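Long-range contact in acetylxylan esterase (Geobacillus stearothermophilus, PDB 4JJ6), which removes acetyl side groups from the xylose units of xylan and xylo-oligosaccharides as a serine esterase of the GDSL family, working as a doughnut-shaped homooctamer: residues A[68-73]-A[118-123]. The protein carries 1 engineered substitution. Residues are numbered along the deposited sequence; the frame is centred on the assembly and turned at random.
Sequences DLKARW and RSLVLE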
loop_
_atom_site.group_PDB
_atom_site.type_symbol
_atom_site.label_atom_id
_atom_site.label_comp_id
_atom_site.label_asym_id
_atom_site.label_seq_id
_atom_site.Cartn_x
_atom_site.Cartn_y
_atom_site.Cartn_z
ATOM N N ASP A 68 -24.615 22.100 -5.897
ATOM C CA ASP A 68 -24.184 21.161 -4.812
ATOM C C ASP A 68 -24.258 21.836 -3.410
ATOM O O ASP A 68 -24.600 21.232 -2.400
ATOM C CB ASP A 68 -22.753 20.738 -5.099
ATOM C CG ASP A 68 -22.635 19.937 -6.360
ATOM O OD1 ASP A 68 -23.432 18.974 -6.534
ATOM O OD2 ASP A 68 -21.768 20.221 -7.175
ATOM N N LEU A 69 -23.864 23.087 -3.361
ATOM C CA LEU A 69 -24.022 23.813 -2.107
ATOM C C LEU A 69 -25.475 23.798 -1.624
ATOM O O LEU A 69 -25.749 23.486 -0.470
ATOM C CB LEU A 69 -23.517 25.231 -2.189
ATOM C CG LEU A 69 -22.023 25.409 -2.440
ATOM C CD1 LEU A 69 -21.672 26.879 -2.176
ATOM C CD2 LEU A 69 -21.086 24.533 -1.627
ATOM N N LYS A 70 -26.382 24.202 -2.480
ATOM C CA LYS A 70 -27.770 24.129 -2.108
ATOM C C LYS A 70 -28.230 22.777 -1.547
ATOM O O LYS A 70 -28.968 22.718 -0.586
ATOM C CB LYS A 70 -28.635 24.593 -3.235
ATOM C CG LYS A 70 -30.134 24.461 -2.986
ATOM C CD LYS A 70 -30.877 24.825 -4.254
ATOM C CE LYS A 70 -32.385 24.882 -4.016
ATOM N NZ LYS A 70 -33.085 24.749 -5.322
ATOM N N ALA A 71 -27.781 21.676 -2.121
ATOM C CA ALA A 71 -28.236 20.367 -1.701
ATOM C C ALA A 71 -27.747 20.028 -0.299
ATOM O O ALA A 71 -28.369 19.215 0.352
ATOM C CB ALA A 71 -27.794 19.311 -2.702
ATOM N N ARG A 72 -26.663 20.644 0.192
ATOM C CA ARG A 72 -26.149 20.305 1.512
ATOM C C ARG A 72 -26.188 21.471 2.489
ATOM O O ARG A 72 -25.613 21.360 3.544
ATOM C CB ARG A 72 -24.718 19.744 1.414
ATOM C CG ARG A 72 -23.653 20.689 0.867
ATOM C CD ARG A 72 -22.359 19.957 0.473
ATOM N NE ARG A 72 -21.333 20.821 -0.039
ATOM C CZ ARG A 72 -20.399 21.458 0.693
ATOM N NH1 ARG A 72 -20.363 21.327 1.981
ATOM N NH2 ARG A 72 -19.473 22.213 0.115
ATOM N N TRP A 73 -26.838 22.546 2.101
ATOM C CA TRP A 73 -26.866 23.782 2.863
ATOM C C TRP A 73 -27.411 23.579 4.251
ATOM O O TRP A 73 -26.833 24.045 5.198
ATOM C CB TRP A 73 -27.619 24.856 2.148
ATOM C CG TRP A 73 -27.255 26.205 2.604
ATOM C CD1 TRP A 73 -27.957 27.030 3.482
ATOM C CD2 TRP A 73 -26.076 26.910 2.267
ATOM N NE1 TRP A 73 -27.304 28.203 3.619
ATOM C CE2 TRP A 73 -26.141 28.163 2.896
ATOM C CE3 TRP A 73 -24.973 26.620 1.450
ATOM C CZ2 TRP A 73 -25.144 29.089 2.747
ATOM C CZ3 TRP A 73 -24.018 27.509 1.315
ATOM C CH2 TRP A 73 -24.082 28.735 1.933
ATOM N N ARG A 118 -28.216 33.671 -4.701
ATOM C CA ARG A 118 -29.100 34.632 -4.078
ATOM C C ARG A 118 -30.002 34.060 -2.996
ATOM O O ARG A 118 -30.106 34.585 -1.869
ATOM C CB ARG A 118 -29.868 35.394 -5.131
ATOM C CG ARG A 118 -30.865 36.369 -4.521
ATOM C CD ARG A 118 -31.405 37.203 -5.657
ATOM N NE ARG A 118 -32.325 38.190 -5.106
ATOM C CZ ARG A 118 -33.606 37.928 -4.899
ATOM N NH1 ARG A 118 -34.134 36.772 -5.233
ATOM N NH2 ARG A 118 -34.370 38.854 -4.347
ATOM N N SER A 119 -30.652 32.966 -3.305
ATOM C CA SER A 119 -31.515 32.323 -2.410
ATOM C C SER A 119 -30.757 31.889 -1.164
ATOM O O SER A 119 -31.278 31.976 0.007
ATOM C CB SER A 119 -32.192 31.140 -3.109
ATOM O OG SER A 119 -32.883 30.391 -2.139
ATOM N N LEU A 120 -29.558 31.327 -1.359
ATOM C CA LEU A 120 -28.821 30.859 -0.174
ATOM C C LEU A 120 -28.415 32.036 0.758
ATOM O O LEU A 120 -28.482 31.873 2.003
ATOM C CB LEU A 120 -27.551 30.076 -0.566
ATOM C CG LEU A 120 -27.779 28.765 -1.355
ATOM C CD1 LEU A 120 -26.450 28.142 -1.807
ATOM C CD2 LEU A 120 -28.517 27.787 -0.460
ATOM N N VAL A 121 -28.007 33.124 0.153
ATOM C CA VAL A 121 -27.588 34.326 0.919
ATOM C C VAL A 121 -28.791 34.897 1.673
ATOM O O VAL A 121 -28.732 35.085 2.902
ATOM C CB VAL A 121 -26.928 35.339 0.048
ATOM C CG1 VAL A 121 -26.580 36.639 0.826
ATOM C CG2 VAL A 121 -25.613 34.711 -0.497
ATOM N N LEU A 122 -29.880 35.104 0.939
ATOM C CA LEU A 122 -31.155 35.538 1.595
ATOM C C LEU A 122 -31.635 34.654 2.705
ATOM O O LEU A 122 -32.184 35.119 3.690
ATOM C CB LEU A 122 -32.272 35.777 0.562
ATOM C CG LEU A 122 -32.024 36.889 -0.394
ATOM C CD1 LEU A 122 -33.143 36.945 -1.415
ATOM C CD2 LEU A 122 -31.858 38.246 0.283
ATOM N N GLU A 123 -31.561 33.359 2.545
ATOM C CA GLU A 123 -31.982 32.448 3.565
ATOM C C GLU A 123 -31.074 32.431 4.831
ATOM O O GLU A 123 -31.520 32.131 5.980
ATOM C CB GLU A 123 -32.034 31.016 3.016
ATOM C CG GLU A 123 -32.108 29.922 4.087
ATOM C CD GLU A 123 -32.000 28.468 3.587
ATOM O OE1 GLU A 123 -31.870 28.231 2.363
ATOM O OE2 GLU A 123 -32.040 27.553 4.452
#
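In the SGNH-hydrolase fold of this esterase, helices 66-78 and 110-124 pack side by side against the parallel sheet, and Leu120 meets Trp73 where they join. The two helices run in roughly the same direction, their local axes 10.8 Å apart and inclined by 32°. Leu120 sends its two methyls over one face of the indole: CD2 makes a CH-pi contact with the five-membered ring, 3.8 Å from its centroid and 17° off the normal, while CD1 lies over the benzo part, 3.9 Å from Trp73 CE3. With CG anti to the backbone N (chi1 -158°), Trp73 swings its indole toward helix 110-124 and under Leu120; its side chain also touches Ile12 of strand 8-13. The indole is anchored at its polar end, where NE1 hydrogen-bonds OG1 of Thr124, a side chain also bonded to Leu120 O. Were Trp73 an alanine, the Leu120 methyls would probably be left loosely held, and Thr124 OG1 would probably lack a partner in place of the indole. On the solvent side, the carboxylate of Glu123 approaches the ring edge, OE2 being 4.2 Å from Trp73 CD1. Leu120 CD1 also reaches helix 66-78 itself, 4.0 Å from Lys70 N and 4.1 Å from Leu69 CB.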